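UDP-N-acetylenolpyruvoylglucosamine reductase (Listeria monocytogenes, PDB 3TX1) probably catalyses the NADPH-dependent reduction of UDP-N-acetylenolpyruvoylglucosamine to UDP-N-acetylmuramate in peptidoglycan synthesis, using bound FAD. Local coordinates at residues M25-I35 against K62-Y73; L104-R112 against M120-F131. One frame throughout, in Å; residues are numbered along the deposited sequence.

Interaction 1: M25-I35 against K62-Y73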
# COMPACT_ATOMS: atom_id res chain seq x y z
N MET A 25 18.43 18.79 -8.52
CA MET A 25 17.09 18.99 -9.13
C MET A 25 16.99 18.10 -10.39
O MET A 25 16.24 17.11 -10.41
CB MET A 25 16.85 20.50 -9.35
CG MET A 25 15.53 20.93 -9.99
SD MET A 25 15.67 21.39 -11.73
CE MET A 25 16.92 22.68 -11.65
N ASN A 26 17.76 18.45 -11.42
CA ASN A 26 17.93 17.62 -12.63
C ASN A 26 19.25 16.89 -12.37
O ASN A 26 19.54 15.83 -12.94
CB ASN A 26 18.13 18.50 -13.87
CG ASN A 26 16.94 19.40 -14.18
OD1 ASN A 26 15.80 18.95 -14.20
ND2 ASN A 26 17.21 20.67 -14.46
N ASN A 27 19.99 17.49 -11.45
CA ASN A 27 21.35 17.18 -11.09
C ASN A 27 21.60 16.00 -10.14
O ASN A 27 22.75 15.64 -9.89
CB ASN A 27 21.91 18.45 -10.43
CG ASN A 27 21.17 19.73 -10.87
OD1 ASN A 27 19.97 19.69 -11.24
ND2 ASN A 27 21.86 20.86 -10.79
N LEU A 28 20.54 15.40 -9.61
CA LEU A 28 20.66 14.31 -8.62
C LEU A 28 21.58 13.13 -8.93
O LEU A 28 22.36 12.72 -8.08
CB LEU A 28 19.29 13.77 -8.24
CG LEU A 28 19.26 12.49 -7.42
CD1 LEU A 28 19.73 12.71 -5.98
CD2 LEU A 28 17.85 11.94 -7.43
N GLN A 29 21.46 12.55 -10.12
CA GLN A 29 22.29 11.40 -10.45
C GLN A 29 23.81 11.72 -10.31
O GLN A 29 24.60 10.85 -9.89
CB GLN A 29 21.87 10.80 -11.79
CG GLN A 29 22.68 9.60 -12.26
CD GLN A 29 23.00 8.62 -11.14
OE1 GLN A 29 22.13 8.17 -10.40
NE2 GLN A 29 24.28 8.28 -11.03
N THR A 30 24.18 12.98 -10.60
CA THR A 30 25.56 13.47 -10.45
C THR A 30 26.04 13.20 -9.01
O THR A 30 26.90 12.33 -8.78
CB THR A 30 25.70 14.99 -10.72
OG1 THR A 30 25.22 15.31 -12.03
CG2 THR A 30 27.15 15.43 -10.60
N LYS A 31 25.53 13.95 -8.05
CA LYS A 31 25.87 13.70 -6.67
C LYS A 31 25.95 12.23 -6.36
O LYS A 31 26.93 11.78 -5.87
CB LYS A 31 24.90 14.38 -5.75
CG LYS A 31 25.42 15.65 -5.07
CD LYS A 31 26.82 16.07 -5.49
CE LYS A 31 27.06 17.55 -5.28
NZ LYS A 31 25.92 18.26 -4.65
N PHE A 32 24.92 11.46 -6.64
CA PHE A 32 24.96 10.08 -6.19
C PHE A 32 24.98 9.02 -7.27
O PHE A 32 23.93 8.47 -7.61
CB PHE A 32 23.79 9.80 -5.25
CG PHE A 32 23.56 10.88 -4.21
CD1 PHE A 32 24.43 11.04 -3.14
CD2 PHE A 32 22.47 11.73 -4.31
CE1 PHE A 32 24.21 12.03 -2.21
CE2 PHE A 32 22.24 12.72 -3.38
CZ PHE A 32 23.10 12.87 -2.33
N PRO A 33 26.17 8.72 -7.82
CA PRO A 33 26.18 7.54 -8.66
C PRO A 33 26.07 6.42 -7.61
O PRO A 33 25.90 6.74 -6.42
CB PRO A 33 27.57 7.57 -9.28
CG PRO A 33 28.42 8.21 -8.22
CD PRO A 33 27.53 9.21 -7.52
N HIS A 34 26.15 5.15 -7.98
CA HIS A 34 26.07 4.08 -6.96
C HIS A 34 24.69 3.97 -6.35
O HIS A 34 24.44 3.03 -5.59
CB HIS A 34 27.07 4.32 -5.83
CG HIS A 34 28.53 4.28 -6.24
ND1 HIS A 34 29.48 3.69 -5.49
CD2 HIS A 34 29.18 4.77 -7.38
CE1 HIS A 34 30.67 3.80 -6.10
NE2 HIS A 34 30.49 4.46 -7.26
N ILE A 35 23.82 4.94 -6.60
CA ILE A 35 22.42 4.83 -6.14
C ILE A 35 21.64 4.57 -7.40
O ILE A 35 21.60 5.42 -8.31
CB ILE A 35 21.86 6.10 -5.46
CG1 ILE A 35 22.53 6.35 -4.11
CG2 ILE A 35 20.37 5.95 -5.21
CD1 ILE A 35 22.07 7.61 -3.42
N LYS A 62 19.72 0.98 -1.87
CA LYS A 62 20.19 -0.31 -1.42
C LYS A 62 20.46 -0.20 0.06
O LYS A 62 20.48 -1.20 0.79
CB LYS A 62 21.53 -0.63 -2.10
CG LYS A 62 21.62 -0.13 -3.56
CD LYS A 62 22.83 -0.68 -4.31
CE LYS A 62 24.15 -0.12 -3.81
NZ LYS A 62 24.34 1.29 -4.24
N THR A 63 20.62 1.04 0.51
CA THR A 63 21.00 1.34 1.87
C THR A 63 20.10 2.36 2.50
O THR A 63 19.54 3.22 1.81
CB THR A 63 22.37 2.03 1.82
OG1 THR A 63 23.30 1.14 1.21
CG2 THR A 63 22.89 2.42 3.17
N ILE A 64 20.00 2.27 3.82
CA ILE A 64 19.37 3.27 4.65
C ILE A 64 20.03 4.64 4.45
O ILE A 64 19.34 5.62 4.25
CB ILE A 64 19.53 2.89 6.12
CG1 ILE A 64 18.68 1.64 6.41
CG2 ILE A 64 19.11 4.06 7.02
CD1 ILE A 64 18.66 1.26 7.86
N GLU A 65 21.36 4.70 4.49
CA GLU A 65 22.07 5.97 4.29
C GLU A 65 21.71 6.53 2.93
O GLU A 65 21.50 7.75 2.79
CB GLU A 65 23.57 5.78 4.44
CG GLU A 65 24.40 7.00 4.14
CD GLU A 65 24.36 8.11 5.19
OE1 GLU A 65 24.19 7.85 6.39
OE2 GLU A 65 24.56 9.28 4.79
N GLU A 66 21.59 5.65 1.93
CA GLU A 66 21.20 6.08 0.60
C GLU A 66 19.83 6.72 0.66
O GLU A 66 19.59 7.76 0.05
CB GLU A 66 21.18 4.93 -0.39
CG GLU A 66 22.56 4.45 -0.82
CD GLU A 66 22.55 3.47 -2.00
OE1 GLU A 66 21.50 2.95 -2.45
OE2 GLU A 66 23.64 3.21 -2.52
N ALA A 67 18.93 6.12 1.44
CA ALA A 67 17.59 6.69 1.50
C ALA A 67 17.65 8.09 2.10
O ALA A 67 16.95 8.99 1.64
CB ALA A 67 16.61 5.79 2.25
N GLN A 68 18.54 8.27 3.07
CA GLN A 68 18.74 9.51 3.79
C GLN A 68 19.25 10.64 2.92
O GLN A 68 18.71 11.74 2.92
CB GLN A 68 19.74 9.29 4.91
CG GLN A 68 19.11 8.54 6.07
CD GLN A 68 20.02 8.44 7.27
OE1 GLN A 68 20.94 7.61 7.30
NE2 GLN A 68 19.78 9.29 8.27
N GLU A 69 20.28 10.35 2.17
CA GLU A 69 20.85 11.35 1.34
C GLU A 69 19.82 11.88 0.34
O GLU A 69 19.75 13.10 0.09
CB GLU A 69 22.07 10.78 0.65
CG GLU A 69 23.20 10.50 1.62
CD GLU A 69 24.41 9.89 0.94
OE1 GLU A 69 24.17 8.84 0.32
OE2 GLU A 69 25.57 10.46 1.04
N VAL A 70 18.99 11.00 -0.19
CA VAL A 70 18.03 11.40 -1.21
C VAL A 70 16.89 12.22 -0.62
O VAL A 70 16.52 13.27 -1.18
CB VAL A 70 17.55 10.19 -2.03
CG1 VAL A 70 16.48 10.57 -3.04
CG2 VAL A 70 18.73 9.53 -2.74
N VAL A 71 16.39 11.78 0.53
CA VAL A 71 15.34 12.50 1.24
C VAL A 71 15.83 13.86 1.65
O VAL A 71 15.11 14.85 1.50
CB VAL A 71 14.88 11.75 2.51
CG1 VAL A 71 14.09 12.66 3.45
CG2 VAL A 71 14.04 10.57 2.12
N ALA A 72 17.05 13.93 2.15
CA ALA A 72 17.59 15.22 2.56
C ALA A 72 17.78 16.11 1.35
O ALA A 72 17.38 17.27 1.39
CB ALA A 72 18.91 15.05 3.30
N TYR A 73 18.32 15.55 0.28
CA TYR A 73 18.59 16.32 -0.93
C TYR A 73 17.32 16.95 -1.47
O TYR A 73 17.32 18.15 -1.82
CB TYR A 73 19.25 15.44 -1.99
CG TYR A 73 19.58 16.17 -3.26
CD1 TYR A 73 20.86 16.66 -3.49
CD2 TYR A 73 18.63 16.37 -4.22
CE1 TYR A 73 21.18 17.33 -4.67
CE2 TYR A 73 18.92 17.04 -5.40
CZ TYR A 73 20.19 17.52 -5.62
OH TYR A 73 20.45 18.18 -6.80
O HOH W 1 25.77 5.30 -3.27
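The Tyr73 ring has Leu28 CD1 over one face, 4.2 Å above its plane and offset toward the rim, while Met25 N lies in plane at the edge near OH. Leu28 CD1 also sits in plane at the edge of the Phe32 ring, whose one face is covered over its centre by Lys31 CB. The short helix 28-31 and the loop after it lie along helix 64-76 of the FAD-binding PCMH-type domain. Tyr73 CG stands anti to the backbone N (chi1 -179°), which carries the ring out toward residues 25-28. Phe32 crosses Glu69 at a slant, its ring 47° from the carboxylate plane; CZ rests on Glu69 CB at 3.8 Å, and CE1 on the carboxylate carbon, at the partly exposed side of the contact. Buried Leu28 and Ile35 continue inward to Val59 of strand 54-60, a place suited to branched aliphatic side chains. Ile35 CD1 meets Val70 CG2 at 3.9 Å, and Ile35 CG1 lies 3.6 Å from Glu66 CD. The extended Glu66 side chain turns back to its own segment: Lys62 N donates to Glu66 OE1 at 2.7 Å, from 38° above the carboxylate plane.

Interaction 2: L104-R112 against M120-F131. With FAD (flavin-adenine dinucleotide), chain B.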
# COMPACT_ATOMS: atom_id res chain seq x y z
N LEU A 104 11.56 1.56 -2.05
CA LEU A 104 12.50 0.90 -1.18
C LEU A 104 12.47 -0.59 -1.34
O LEU A 104 12.63 -1.33 -0.41
CB LEU A 104 12.21 1.26 0.25
CG LEU A 104 11.86 2.71 0.48
CD1 LEU A 104 11.08 2.85 1.75
CD2 LEU A 104 13.08 3.57 0.52
N ASP A 105 12.28 -1.00 -2.56
CA ASP A 105 12.21 -2.40 -2.93
C ASP A 105 13.42 -3.15 -2.39
O ASP A 105 13.27 -4.26 -1.88
CB ASP A 105 12.19 -2.51 -4.44
CG ASP A 105 11.29 -3.61 -4.93
OD1 ASP A 105 10.95 -4.51 -4.12
OD2 ASP A 105 10.89 -3.58 -6.11
N LEU A 106 14.61 -2.54 -2.47
CA LEU A 106 15.85 -3.20 -2.02
C LEU A 106 16.02 -3.36 -0.50
O LEU A 106 16.93 -4.04 -0.05
CB LEU A 106 17.06 -2.52 -2.62
CG LEU A 106 16.89 -2.51 -4.13
CD1 LEU A 106 17.92 -1.62 -4.82
CD2 LEU A 106 16.97 -3.93 -4.64
N LEU A 107 15.16 -2.73 0.28
CA LEU A 107 15.24 -2.86 1.70
C LEU A 107 14.23 -3.92 2.05
O LEU A 107 13.10 -3.60 2.42
CB LEU A 107 14.94 -1.52 2.37
CG LEU A 107 15.85 -0.35 1.94
CD1 LEU A 107 15.59 0.87 2.79
CD2 LEU A 107 17.32 -0.71 1.99
N GLN A 108 14.68 -5.17 1.93
CA GLN A 108 13.87 -6.41 2.01
C GLN A 108 13.91 -7.31 3.25
O GLN A 108 13.05 -8.16 3.43
CB GLN A 108 14.23 -7.30 0.82
CG GLN A 108 13.38 -7.05 -0.41
CD GLN A 108 13.73 -8.00 -1.55
OE1 GLN A 108 14.74 -7.80 -2.25
NE2 GLN A 108 12.90 -9.03 -1.75
N THR A 109 14.92 -7.15 4.09
CA THR A 109 15.10 -8.01 5.27
C THR A 109 13.99 -8.29 6.27
O THR A 109 13.28 -7.38 6.71
CB THR A 109 16.31 -7.52 6.04
OG1 THR A 109 17.42 -8.33 5.64
CG2 THR A 109 16.09 -7.66 7.53
N ILE A 110 13.90 -9.56 6.68
CA ILE A 110 12.95 -10.02 7.68
C ILE A 110 13.72 -10.84 8.74
O ILE A 110 14.36 -11.83 8.39
CB ILE A 110 11.87 -10.94 7.05
CG1 ILE A 110 11.32 -10.36 5.75
CG2 ILE A 110 10.76 -11.24 8.06
CD1 ILE A 110 9.97 -10.92 5.36
N GLU A 111 13.63 -10.47 10.02
CA GLU A 111 14.39 -11.18 11.06
C GLU A 111 13.64 -11.74 12.27
O GLU A 111 12.62 -11.19 12.70
CB GLU A 111 15.58 -10.33 11.56
CG GLU A 111 16.60 -9.86 10.51
CD GLU A 111 17.16 -10.97 9.63
OE1 GLU A 111 17.13 -12.18 9.99
OE2 GLU A 111 17.65 -10.61 8.55
N ARG A 112 14.22 -12.78 12.85
CA ARG A 112 13.75 -13.40 14.08
C ARG A 112 14.42 -12.76 15.25
O ARG A 112 15.61 -12.58 15.26
CB ARG A 112 14.07 -14.91 14.08
CG ARG A 112 15.39 -15.34 14.75
CD ARG A 112 15.21 -16.18 16.02
NE ARG A 112 16.31 -16.09 16.99
CZ ARG A 112 16.24 -15.47 18.16
NH1 ARG A 112 15.14 -14.86 18.52
NH2 ARG A 112 17.27 -15.46 18.97
N MET A 120 12.08 -5.01 7.13
CA MET A 120 12.36 -3.76 6.43
C MET A 120 11.14 -3.26 5.65
O MET A 120 10.22 -4.03 5.35
CB MET A 120 13.60 -3.91 5.56
CG MET A 120 14.85 -3.76 6.38
SD MET A 120 16.29 -3.83 5.32
CE MET A 120 17.48 -3.03 6.39
N SER A 121 11.11 -1.97 5.30
CA SER A 121 9.89 -1.40 4.76
C SER A 121 9.55 -1.83 3.35
O SER A 121 8.44 -1.57 2.87
CB SER A 121 9.91 0.10 4.86
OG SER A 121 10.85 0.61 3.95
N GLY A 122 10.51 -2.50 2.71
CA GLY A 122 10.36 -2.94 1.32
C GLY A 122 9.94 -4.40 1.29
O GLY A 122 9.68 -4.95 0.22
N ALA A 123 9.89 -5.02 2.46
CA ALA A 123 9.44 -6.40 2.57
C ALA A 123 7.94 -6.48 2.31
O ALA A 123 7.22 -5.54 2.59
CB ALA A 123 9.77 -6.97 3.95
N LYS A 124 7.50 -7.61 1.77
CA LYS A 124 6.11 -7.80 1.49
C LYS A 124 5.49 -8.22 2.75
O LYS A 124 6.08 -8.98 3.51
CB LYS A 124 5.91 -8.86 0.43
CG LYS A 124 6.13 -8.27 -0.94
CD LYS A 124 6.17 -9.32 -2.02
CE LYS A 124 6.31 -8.61 -3.35
NZ LYS A 124 6.15 -9.59 -4.46
N LEU A 125 4.32 -7.66 3.01
CA LEU A 125 3.61 -8.02 4.22
C LEU A 125 3.25 -9.51 4.25
O LEU A 125 3.20 -10.10 5.31
CB LEU A 125 2.35 -7.19 4.35
CG LEU A 125 1.56 -7.43 5.62
CD1 LEU A 125 2.48 -7.33 6.83
CD2 LEU A 125 0.42 -6.44 5.75
N ILE A 126 2.99 -10.12 3.10
CA ILE A 126 2.59 -11.49 3.10
C ILE A 126 3.72 -12.40 3.57
O ILE A 126 3.50 -13.37 4.33
CB ILE A 126 2.00 -11.90 1.74
CG1 ILE A 126 0.61 -11.27 1.60
CG2 ILE A 126 1.91 -13.42 1.66
CD1 ILE A 126 -0.10 -11.46 0.26
N ASP A 127 4.95 -12.05 3.16
CA ASP A 127 6.16 -12.80 3.55
C ASP A 127 6.39 -12.67 5.05
O ASP A 127 6.80 -13.62 5.71
CB ASP A 127 7.36 -12.31 2.78
CG ASP A 127 7.11 -12.28 1.27
OD1 ASP A 127 7.91 -11.69 0.51
OD2 ASP A 127 6.09 -12.82 0.83
N THR A 128 6.07 -11.52 5.61
CA THR A 128 6.24 -11.31 7.03
C THR A 128 5.23 -12.16 7.82
O THR A 128 5.53 -12.64 8.93
CB THR A 128 6.13 -9.82 7.39
OG1 THR A 128 6.76 -9.05 6.36
CG2 THR A 128 6.79 -9.53 8.74
N ALA A 129 4.05 -12.39 7.25
CA ALA A 129 3.09 -13.25 7.94
C ALA A 129 3.45 -14.75 7.75
O ALA A 129 3.03 -15.61 8.54
CB ALA A 129 1.66 -12.93 7.52
N LYS A 130 4.21 -15.05 6.70
CA LYS A 130 4.67 -16.40 6.46
C LYS A 130 5.78 -16.76 7.42
O LYS A 130 5.85 -17.89 7.91
CB LYS A 130 5.15 -16.56 5.01
CG LYS A 130 4.01 -16.93 4.07
CD LYS A 130 4.36 -17.11 2.59
CE LYS A 130 3.03 -17.14 1.81
NZ LYS A 130 3.11 -17.04 0.33
N PHE A 131 6.64 -15.78 7.67
CA PHE A 131 7.77 -15.95 8.52
C PHE A 131 7.16 -16.33 9.84
O PHE A 131 7.28 -17.47 10.24
CB PHE A 131 8.51 -14.62 8.61
CG PHE A 131 9.98 -14.74 8.91
CD1 PHE A 131 10.46 -14.60 10.21
CD2 PHE A 131 10.91 -14.91 7.87
CE1 PHE A 131 11.83 -14.69 10.47
CE2 PHE A 131 12.28 -15.00 8.12
CZ PHE A 131 12.73 -14.89 9.42
PA FAD B . 1.23 1.74 -1.73
O1A FAD B . 2.47 1.68 -2.55
O2A FAD B . -0.10 1.45 -2.37
O5B FAD B . 1.07 3.21 -1.12
C5B FAD B . 0.25 3.22 0.04
C4B FAD B . 0.46 4.46 0.89
O4B FAD B . 1.51 4.25 1.82
C3B FAD B . 0.83 5.72 0.14
O3B FAD B . 0.39 6.82 0.96
C2B FAD B . 2.36 5.64 0.17
O2B FAD B . 3.10 6.85 -0.04
C1B FAD B . 2.56 5.17 1.58
N9A FAD B . 3.79 4.40 1.68
C8A FAD B . 4.14 3.32 0.98
N7A FAD B . 5.33 2.85 1.45
C5A FAD B . 5.75 3.63 2.48
C6A FAD B . 6.91 3.74 3.40
N6A FAD B . 7.97 2.89 3.37
N1A FAD B . 6.89 4.74 4.31
C2A FAD B . 5.88 5.60 4.40
N3A FAD B . 4.82 5.60 3.59
C4A FAD B . 4.70 4.65 2.63
N1 FAD B . -5.57 -3.24 2.96
C2 FAD B . -6.00 -3.65 4.18
O2 FAD B . -5.78 -2.94 5.18
N3 FAD B . -6.63 -4.82 4.40
C4 FAD B . -6.93 -5.67 3.43
O4 FAD B . -7.55 -6.73 3.67
C4X FAD B . -6.49 -5.29 2.08
N5 FAD B . -6.74 -6.10 1.06
C5X FAD B . -6.37 -5.79 -0.20
C6 FAD B . -6.65 -6.70 -1.21
C7 FAD B . -6.26 -6.44 -2.50
C7M FAD B . -6.59 -7.43 -3.59
C8 FAD B . -5.53 -5.18 -2.75
C8M FAD B . -5.08 -4.83 -4.12
C9 FAD B . -5.25 -4.29 -1.75
C9A FAD B . -5.65 -4.55 -0.46
N10 FAD B . -5.36 -3.66 0.60
C10 FAD B . -5.78 -4.01 1.89
C1' FAD B . -4.66 -2.39 0.33
C2' FAD B . -3.16 -2.54 0.46
O2' FAD B . -2.79 -3.91 0.39
C3' FAD B . -2.66 -2.00 1.79
O3' FAD B . -3.14 -0.66 1.89
C4' FAD B . -1.14 -2.02 1.82
O4' FAD B . -0.64 -2.03 3.16
C5' FAD B . -0.51 -0.91 0.99
O5' FAD B . 0.79 -1.33 0.66
P FAD B . 1.66 -0.68 -0.49
O1P FAD B . 3.06 -1.02 -0.13
O2P FAD B . 1.06 -1.21 -1.75
O3P FAD B . 1.38 0.85 -0.41
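The backbone of 104-112 is joined to that of 120-131 by a nearly straight bond from Met120 N to Thr109 O (2.7 Å, 160° at the hydrogen) and a weak one from Gly122 N to Leu107 O. Gly122, having no side chain, lets the two backbones lie close, its CA 3.3 Å from Leu104 O in a CA-H...O contact. The flexible, unbranched Met120 runs extended, laying SD beside Thr109 CB and Leu107 CB. Strand 110-113 pairs with strand 116-120 as an antiparallel hairpin, and the chain then enters helix 125-134, which packs against the first strand within the FAD-binding domain; the axes of 110-112 and 125-131 approach to 9.4 Å, 18° from parallel. Ile110 fills this gap with both branches. Its CG2, anti to the backbone N, sits over the Phe131 face in a CH-pi contact, 3.8 Å from the ring centroid; CG1 leads past the small Ala123 CB to CD1 beside Asp127 CB and Thr128 OG1. That hydroxyl donates to Lys124 O at the helix start, which Thr128 N reaches from the opposite face. Toward the cofactor, Leu104 CD1 lies 3.5 Å from FAD N6A, with Ser121 CB also beside this adenine amino group.

How the interactions relate
Both contacts are partly buried, but interaction 1 lies farther out, its centre about 23 Å from the centre of the chain against about 13 Å for that of interaction 2. The first adds the N-terminal residues to helix 64-76 through side chains, with carboxylates among the aliphatics and rings, that of Glu66 buried and Glu69 more exposed. The second ties a hairpin to its following helix, combining main-chain bonds with an apolar filling, and reaches the adenine end of FAD; in interaction 1 the side chain of Val70 is about 13 Å from FAD. They hold different elements yet touch: Leu107 CD2 packs 3.4 Å from Lys62 O, and Leu106 CB lies 4.0 Å from Lys62 CA, just ahead of helix 64-76.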